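Local coordinates for protein phosphoglycerate oxidoreductase (Rhizobium etli, PDB 4HY3) that probably reduces 2-keto acids such as hydroxypyruvate and glyoxylate with a nicotinamide cofactor, at residues E57-D62 with D71-R76; M213-E216 with E220-S223; E251-M256 with D269-D274. One frame throughout, in Å; residues are numbered along the deposited sequence.

Contact 1 (E57-D62 with D71-R76); sequences EIVEAD and DDILGR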
loop_
_atom_site.group_PDB
_atom_site.type_symbol
_atom_site.label_atom_id
_atom_site.label_comp_id
_atom_site.label_asym_id
_atom_site.label_seq_id
_atom_site.Cartn_x
_atom_site.Cartn_y
_atom_site.Cartn_z
ATOM N N GLU A 57 1.558 -33.090 -25.334
ATOM C CA GLU A 57 2.202 -34.387 -25.233
ATOM C C GLU A 57 3.527 -34.190 -24.536
ATOM O O GLU A 57 4.474 -33.587 -25.106
ATOM C CB GLU A 57 2.531 -34.954 -26.588
ATOM C CG GLU A 57 1.499 -34.722 -27.663
ATOM C CD GLU A 57 1.974 -35.214 -29.022
ATOM O OE1 GLU A 57 1.339 -34.760 -30.030
ATOM O OE2 GLU A 57 2.962 -36.032 -29.057
ATOM N N ILE A 58 3.613 -34.698 -23.311
ATOM C CA ILE A 58 4.845 -34.578 -22.551
ATOM C C ILE A 58 5.604 -35.880 -22.502
ATOM O O ILE A 58 5.252 -36.746 -21.717
ATOM C CB ILE A 58 4.565 -34.082 -21.137
ATOM C CG1 ILE A 58 4.232 -32.602 -21.202
ATOM C CG2 ILE A 58 5.744 -34.335 -20.204
ATOM C CD1 ILE A 58 2.789 -32.392 -20.898
ATOM N N VAL A 59 6.619 -36.030 -23.353
ATOM C CA VAL A 59 7.453 -37.245 -23.365
ATOM C C VAL A 59 8.629 -37.111 -22.409
ATOM O O VAL A 59 9.508 -36.241 -22.581
ATOM C CB VAL A 59 7.896 -37.718 -24.801
ATOM C CG1 VAL A 59 7.499 -36.747 -25.884
ATOM C CG2 VAL A 59 9.372 -38.035 -24.889
ATOM N N GLU A 60 8.611 -37.955 -21.380
ATOM C CA GLU A 60 9.766 -38.091 -20.475
ATOM C C GLU A 60 10.939 -38.697 -21.226
ATOM O O GLU A 60 10.767 -39.556 -22.081
ATOM C CB GLU A 60 9.409 -38.902 -19.242
ATOM C CG GLU A 60 9.028 -38.019 -18.059
ATOM C CD GLU A 60 8.023 -38.684 -17.138
ATOM O OE1 GLU A 60 7.116 -39.326 -17.662
ATOM O OE2 GLU A 60 8.117 -38.580 -15.899
ATOM N N ALA A 61 12.115 -38.186 -20.953
ATOM C CA ALA A 61 13.279 -38.471 -21.723
ATOM C C ALA A 61 14.471 -38.399 -20.805
ATOM O O ALA A 61 14.447 -37.745 -19.766
ATOM C CB ALA A 61 13.434 -37.453 -22.821
ATOM N N ASP A 62 15.521 -39.090 -21.214
ATOM C CA ASP A 62 16.739 -39.221 -20.459
ATOM C C ASP A 62 17.565 -38.002 -20.773
ATOM O O ASP A 62 17.895 -37.767 -21.918
ATOM C CB ASP A 62 17.420 -40.507 -20.935
ATOM C CG ASP A 62 18.846 -40.678 -20.435
ATOM O OD1 ASP A 62 19.500 -41.610 -20.985
ATOM O OD2 ASP A 62 19.314 -39.934 -19.523
ATOM N N ASP A 71 13.566 -39.266 -34.058
ATOM C CA ASP A 71 13.802 -38.232 -35.067
ATOM C C ASP A 71 12.462 -37.584 -35.456
ATOM O O ASP A 71 12.417 -36.447 -35.936
ATOM C CB ASP A 71 14.476 -38.854 -36.286
ATOM C CG ASP A 71 15.280 -37.854 -37.080
ATOM O OD1 ASP A 71 14.862 -37.581 -38.225
ATOM O OD2 ASP A 71 16.318 -37.356 -36.568
ATOM N N ASP A 72 11.377 -38.328 -35.233
ATOM C CA ASP A 72 10.028 -37.783 -35.223
ATOM C C ASP A 72 9.774 -36.876 -34.017
ATOM O O ASP A 72 9.247 -35.768 -34.173
ATOM C CB ASP A 72 8.998 -38.909 -35.201
ATOM C CG ASP A 72 7.574 -38.399 -34.983
ATOM O OD1 ASP A 72 7.237 -37.288 -35.448
ATOM O OD2 ASP A 72 6.777 -39.112 -34.339
ATOM N N ILE A 73 10.100 -37.367 -32.816
ATOM C CA ILE A 73 9.881 -36.595 -31.582
ATOM C C ILE A 73 10.617 -35.248 -31.707
ATOM O O ILE A 73 10.022 -34.197 -31.532
ATOM C CB ILE A 73 10.219 -37.415 -30.295
ATOM C CG1 ILE A 73 9.035 -38.314 -29.907
ATOM C CG2 ILE A 73 10.550 -36.529 -29.100
ATOM C CD1 ILE A 73 9.414 -39.553 -29.114
ATOM N N LEU A 74 11.882 -35.280 -32.107
ATOM C CA LEU A 74 12.686 -34.064 -32.224
ATOM C C LEU A 74 12.178 -33.062 -33.265
ATOM O O LEU A 74 12.467 -31.872 -33.186
ATOM C CB LEU A 74 14.128 -34.447 -32.510
ATOM C CG LEU A 74 14.700 -35.219 -31.331
ATOM C CD1 LEU A 74 15.876 -36.090 -31.747
ATOM C CD2 LEU A 74 15.082 -34.247 -30.226
ATOM N N GLY A 75 11.424 -33.552 -34.240
ATOM C CA GLY A 75 10.949 -32.712 -35.320
ATOM C C GLY A 75 9.863 -31.768 -34.879
ATOM O O GLY A 75 9.747 -30.657 -35.414
ATOM N N ARG A 76 9.086 -32.211 -33.884
ATOM C CA ARG A 76 7.891 -31.521 -33.424
ATOM C C ARG A 76 8.036 -30.785 -32.062
ATOM O O ARG A 76 7.180 -29.974 -31.699
ATOM C CB ARG A 76 6.768 -32.535 -33.313
ATOM C CG ARG A 76 6.352 -33.190 -34.620
ATOM C CD ARG A 76 5.828 -34.619 -34.431
ATOM N NE ARG A 76 5.104 -34.807 -33.177
ATOM C CZ ARG A 76 4.999 -35.974 -32.539
ATOM N NH1 ARG A 76 5.554 -37.069 -33.050
ATOM N NH2 ARG A 76 4.333 -36.055 -31.386
#

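Contact 2 (M213-E216 with E220-S223); sequences MLEE and EPAS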
loop_
_atom_site.group_PDB
_atom_site.type_symbol
_atom_site.label_atom_id
_atom_site.label_comp_id
_atom_site.label_asym_id
_atom_site.label_seq_id
_atom_site.Cartn_x
_atom_site.Cartn_y
_atom_site.Cartn_z
HETATM N N MSE A 213 15.506 2.730 -10.584
HETATM C CA MSE A 213 14.699 1.510 -10.477
HETATM C C MSE A 213 14.568 1.166 -9.024
HETATM O O MSE A 213 13.529 0.698 -8.600
HETATM C CB MSE A 213 15.294 0.376 -11.295
HETATM C CG MSE A 213 15.605 0.800 -12.725
HETATM SE SE MSE A 213 15.194 -0.662 -13.987
HETATM C CE MSE A 213 13.221 -0.564 -14.017
ATOM N N LEU A 214 15.614 1.421 -8.249
ATOM C CA LEU A 214 15.555 1.255 -6.811
ATOM C C LEU A 214 14.522 2.174 -6.177
ATOM O O LEU A 214 13.672 1.734 -5.403
ATOM C CB LEU A 214 16.929 1.490 -6.171
ATOM C CG LEU A 214 17.998 0.409 -6.359
ATOM C CD1 LEU A 214 19.287 0.879 -5.720
ATOM C CD2 LEU A 214 17.607 -0.944 -5.782
ATOM N N GLU A 215 14.609 3.456 -6.502
ATOM C CA GLU A 215 13.689 4.451 -5.963
ATOM C C GLU A 215 12.225 4.035 -6.187
ATOM O O GLU A 215 11.390 4.224 -5.308
ATOM C CB GLU A 215 13.957 5.841 -6.574
ATOM C CG GLU A 215 15.196 6.585 -6.071
ATOM C CD GLU A 215 15.585 7.773 -6.967
ATOM O OE1 GLU A 215 14.751 8.194 -7.805
ATOM O OE2 GLU A 215 16.723 8.298 -6.841
ATOM N N GLU A 216 11.934 3.452 -7.350
ATOM C CA GLU A 216 10.563 3.055 -7.718
ATOM C C GLU A 216 10.128 1.703 -7.137
ATOM O O GLU A 216 8.949 1.347 -7.188
ATOM C CB GLU A 216 10.395 3.070 -9.239
ATOM C CG GLU A 216 10.219 4.481 -9.782
ATOM C CD GLU A 216 10.882 4.713 -11.140
ATOM O OE1 GLU A 216 11.548 3.787 -11.666
ATOM O OE2 GLU A 216 10.741 5.833 -11.681
ATOM N N GLU A 220 15.939 3.232 -0.878
ATOM C CA GLU A 220 16.955 4.259 -0.977
ATOM C C GLU A 220 18.312 3.689 -1.436
ATOM O O GLU A 220 19.028 3.044 -0.649
ATOM C CB GLU A 220 17.090 4.933 0.385
ATOM C CG GLU A 220 17.968 6.169 0.420
ATOM C CD GLU A 220 17.951 6.816 1.786
ATOM O OE1 GLU A 220 16.883 6.776 2.441
ATOM O OE2 GLU A 220 19.001 7.350 2.210
ATOM N N PRO A 221 18.674 3.935 -2.712
ATOM C CA PRO A 221 19.942 3.486 -3.290
ATOM C C PRO A 221 21.058 4.064 -2.479
ATOM O O PRO A 221 21.011 5.247 -2.165
ATOM C CB PRO A 221 19.954 4.125 -4.677
ATOM C CG PRO A 221 18.883 5.172 -4.671
ATOM C CD PRO A 221 17.871 4.715 -3.671
ATOM N N ALA A 222 22.050 3.257 -2.129
ATOM C CA ALA A 222 23.032 3.689 -1.153
ATOM C C ALA A 222 24.400 2.999 -1.284
ATOM O O ALA A 222 24.559 1.975 -1.948
ATOM C CB ALA A 222 22.472 3.548 0.265
ATOM N N SER A 223 25.396 3.599 -0.654
ATOM C CA SER A 223 26.728 3.074 -0.652
ATOM C C SER A 223 26.714 1.874 0.247
ATOM O O SER A 223 25.882 1.793 1.146
ATOM C CB SER A 223 27.627 4.114 -0.032
ATOM O OG SER A 223 26.954 5.347 -0.087
#

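Contact 3 (E251-M256 with D269-D274); sequences EAFSSM and DVVDFD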
loop_
_atom_site.group_PDB
_atom_site.type_symbol
_atom_site.label_atom_id
_atom_site.label_comp_id
_atom_site.label_asym_id
_atom_site.label_seq_id
_atom_site.Cartn_x
_atom_site.Cartn_y
_atom_site.Cartn_z
ATOM N N GLU A 251 36.863 -6.075 9.431
ATOM C CA GLU A 251 36.871 -4.619 9.383
ATOM C C GLU A 251 35.476 -4.091 9.023
ATOM O O GLU A 251 34.995 -3.103 9.587
ATOM C CB GLU A 251 37.947 -4.177 8.385
ATOM C CG GLU A 251 38.380 -2.731 8.489
ATOM C CD GLU A 251 37.549 -1.827 7.609
ATOM O OE1 GLU A 251 37.654 -1.954 6.367
ATOM O OE2 GLU A 251 36.791 -0.996 8.161
ATOM N N ALA A 252 34.823 -4.770 8.091
ATOM C CA ALA A 252 33.432 -4.480 7.776
ATOM C C ALA A 252 32.502 -4.612 8.996
ATOM O O ALA A 252 31.605 -3.797 9.182
ATOM C CB ALA A 252 32.959 -5.382 6.655
ATOM N N PHE A 253 32.724 -5.622 9.830
ATOM C CA PHE A 253 31.827 -5.851 10.962
ATOM C C PHE A 253 31.854 -4.789 12.059
ATOM O O PHE A 253 30.815 -4.267 12.440
ATOM C CB PHE A 253 31.999 -7.255 11.524
ATOM C CG PHE A 253 31.406 -8.312 10.643
ATOM C CD1 PHE A 253 30.018 -8.410 10.488
ATOM C CD2 PHE A 253 32.222 -9.192 9.942
ATOM C CE1 PHE A 253 29.464 -9.376 9.662
ATOM C CE2 PHE A 253 31.671 -10.155 9.114
ATOM C CZ PHE A 253 30.293 -10.247 8.976
ATOM N N SER A 254 33.047 -4.480 12.562
ATOM C CA SER A 254 33.265 -3.337 13.459
ATOM C C SER A 254 32.654 -2.025 12.923
ATOM O O SER A 254 32.143 -1.211 13.685
ATOM C CB SER A 254 34.768 -3.145 13.685
ATOM O OG SER A 254 35.497 -3.233 12.452
ATOM N N SER A 255 32.705 -1.826 11.610
ATOM C CA SER A 255 32.152 -0.631 10.989
ATOM C C SER A 255 30.664 -0.391 11.303
ATOM O O SER A 255 30.110 0.651 10.942
ATOM C CB SER A 255 32.371 -0.718 9.477
ATOM O OG SER A 255 31.321 -0.091 8.758
HETATM N N MSE A 256 30.029 -1.359 11.961
HETATM C CA MSE A 256 28.573 -1.374 12.138
HETATM C C MSE A 256 28.144 -0.547 13.329
HETATM O O MSE A 256 28.977 0.024 14.022
HETATM C CB MSE A 256 28.089 -2.842 12.241
HETATM C CG MSE A 256 27.673 -3.438 10.878
HETATM SE SE MSE A 256 27.387 -5.411 10.807
HETATM C CE MSE A 256 27.911 -5.754 8.936
ATOM N N ASP A 269 30.143 -17.574 1.018
ATOM C CA ASP A 269 31.484 -17.245 0.582
ATOM C C ASP A 269 31.802 -15.727 0.540
ATOM O O ASP A 269 32.943 -15.340 0.287
ATOM C CB ASP A 269 31.849 -17.994 -0.726
ATOM C CG ASP A 269 30.975 -17.600 -1.927
ATOM O OD1 ASP A 269 30.442 -16.474 -1.954
ATOM O OD2 ASP A 269 30.850 -18.417 -2.869
ATOM N N VAL A 270 30.807 -14.885 0.823
ATOM C CA VAL A 270 30.971 -13.423 0.717
ATOM C C VAL A 270 31.508 -12.756 1.986
ATOM O O VAL A 270 32.024 -11.631 1.914
ATOM C CB VAL A 270 29.667 -12.699 0.285
ATOM C CG1 VAL A 270 29.079 -13.348 -0.951
ATOM C CG2 VAL A 270 28.640 -12.675 1.402
ATOM N N VAL A 271 31.359 -13.444 3.128
ATOM C CA VAL A 271 31.749 -12.933 4.461
ATOM C C VAL A 271 32.891 -13.758 4.989
ATOM O O VAL A 271 33.049 -14.903 4.571
ATOM C CB VAL A 271 30.615 -13.036 5.538
ATOM C CG1 VAL A 271 29.403 -12.188 5.163
ATOM C CG2 VAL A 271 30.250 -14.496 5.868
ATOM N N ASP A 272 33.662 -13.202 5.923
ATOM C CA ASP A 272 34.606 -14.031 6.649
ATOM C C ASP A 272 33.937 -14.595 7.873
ATOM O O ASP A 272 33.609 -13.863 8.803
ATOM C CB ASP A 272 35.902 -13.318 7.015
ATOM C CG ASP A 272 36.919 -14.284 7.599
ATOM O OD1 ASP A 272 37.860 -14.666 6.867
ATOM O OD2 ASP A 272 36.738 -14.715 8.764
ATOM N N PHE A 273 33.738 -15.903 7.884
ATOM C CA PHE A 273 32.900 -16.457 8.923
ATOM C C PHE A 273 33.459 -16.185 10.308
ATOM O O PHE A 273 32.754 -15.656 11.176
ATOM C CB PHE A 273 32.579 -17.936 8.704
ATOM C CG PHE A 273 31.139 -18.255 8.948
ATOM C CD1 PHE A 273 30.228 -18.233 7.902
ATOM C CD2 PHE A 273 30.673 -18.496 10.235
ATOM C CE1 PHE A 273 28.883 -18.482 8.131
ATOM C CE2 PHE A 273 29.333 -18.753 10.473
ATOM C CZ PHE A 273 28.438 -18.741 9.420
ATOM N N ASP A 274 34.741 -16.505 10.497
ATOM C CA ASP A 274 35.394 -16.327 11.795
ATOM C C ASP A 274 35.496 -14.842 12.131
ATOM O O ASP A 274 35.482 -14.474 13.300
ATOM C CB ASP A 274 36.777 -16.996 11.846
ATOM C CG ASP A 274 36.918 -18.161 10.862
ATOM O OD1 ASP A 274 36.933 -19.331 11.311
ATOM O OD2 ASP A 274 37.020 -17.896 9.639
#

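Contact 1 (E57-D62 with D71-R76)
Glu57 and Arg76 form a salt bridge across this surface contact. Glu57 OE2 lies 2.7 Å from Arg76 NH2, at the edge of the guanidinium group and near its plane. The two side chains cross at about a right angle. Their flat ends are twisted by 49°, and a single carboxylate oxygen does most of the touching. Glu57 reaches across because its chain is extended beyond CG, whereas the Arg76 chain bends at chi3 (34°).

The other terminal nitrogen of Arg76 turns back to its own segment. Arg76 NH1 donates a hydrogen bond of 2.9 Å to Asp72 OD1 with an angle of 167°. The same NH1 is 2.7 Å from Asp72 OD2. One guanidinium thus spans two carboxylates in a salt-bridge network, which should limit its rotation. A leucine in place of Arg76 would probably leave both carboxylates, Glu57 and Asp72, without their shared positive partner.

The apolar pair is a single loose touch, Val59 CG1 to Ile73 CG2 at 4.4 Å. These two residues still account for about half of the buried surface. Glu57 and Arg76 also both touch Leu30 on the neighbouring strand.

Strand 57-60 is an outermost strand of its sheet and pairs parallel with strand 30-34. The short, weakly bonded helical turn 73-76 leads into strand 77-82, on the other side of strand 30-34. This is a short beta-alpha-beta crossover at the rim of a flavodoxin-like sheet with strand order 2-1-3-4-5.

Contact 2 (M213-E216 with E220-S223)
Leu214 and Pro221 make the main contact between helix 211-216 and strand 220-221. Together with strand 201-205 these elements form a beta-alpha-beta unit of the Rossmann-type domain. Only three residues separate the two segments, so the chain leaves the helix, turns and enters the strand at once. Strand 220-221 is an outermost strand of the parallel sheet within this chain.

The packing is apolar, and no hydrogen bond crosses between the segments. Leu214 points toward the strand and is buried. Its CG is anti to the carbonyl carbon (chi1 -73°), and one methyl branch, CD1, is laid alongside the proline. The two side chains slide past each other in opposite directions. The base of Leu214 takes part as well, with its CB 4.2 Å from Pro221 CD. Leu214 also touches Val204 on strand 201-205, Phe184, Leu209 and Val219, so it lies in the layer between helix and sheet.

Glu215 contributes only the aliphatic part of its chain. It crosses the proline at about a right angle, and its CG lies 4.1 Å from Pro221 CD. On the proline, Leu214 CD1 meets CB and CA, Glu215 CG meets CD and CG, and CD is shared with Leu214 CB.

Polar links run to other elements: Glu220 points away from the helix and its OE2 forms a salt bridge with Arg201 NH2, while backbone bonds tie Glu220 to Ile202 and Val204, and Ala222 to Val204. Selenomethionine Met213 packs on Met344 of the second subunit.

The closest approach across the contact is at one side of the proline ring, where Leu214 CD1 lies 3.5 Å from Pro221 CB and 3.6 Å from Pro221 CA.

Contact 3 (E251-M256 with D269-D274)
Phe253 on helix 250-254 carries this contact and meets Val271 and Asp272 of the other segment. Its CG is anti to the carbonyl carbon (chi1 -74°), and the ring extends from the helix toward the chain that leads into helix 273-281. The ring is buried, and its outer end does the touching. The two partners meet neighbouring ring atoms, CZ and CE2. No hydrogen bond crosses between the segments.

The second segment first meets the ring at Val271, which points toward Phe253. Its methyl CG1 approaches the far end of the ring obliquely, 4.4 Å from Phe253 CZ. Of the two methyl groups, CG1 is the one that makes this touch, while CG2 stays farther from the ring. The contact is apolar and loose.

Asp272 follows and uses its backbone here. Its carbonyl O lies 4.2 Å from Phe253 CE2, again oblique to the ring, and this is packing rather than a hydrogen bond. The side chain stays farther from the other segment than the carbonyl does. Its carboxylate has a different task. Asp272 is the N-cap of helix 273-281, and OD2 accepts a hydrogen bond from Ala275 N. One residue thus offers its carbonyl to the ring and its carboxylate to the start of the helix.

Phe273 opens that helix and points away from helix 250-254, so its ring adds nothing to this contact.

From helix 250-254 the Phe253 ring reaches strand 261-264, where it stacks edge-to-face with Phe262, and the next helix, 273-281, where it touches Leu276 and Ala279. Such packing of crossover helices against a parallel sheet is characteristic of the Rossmann-type NAD-binding domain of this family.

Overall arrangement
Contact 1 belongs to a different sheet region from the other two. Its centre is about 46 Å from that of contact 2 and 51 Å from that of contact 3, on the opposite side of the chain's centre. It is a surface contact, where a salt bridge lies beside an apolar pair. Contacts 2 and 3 are partly buried. Both belong to the NAD-binding domain, contact 2 at the outermost strand of its parallel sheet and contact 3 in the helical layer packed on that sheet. None has a hydrogen bond across its segments; only contact 1 has a salt bridge. Contact 2 uses aliphatic packing. Contact 3 joins a helix, through an aromatic ring, to the loop and N-cap that lead into the next helix.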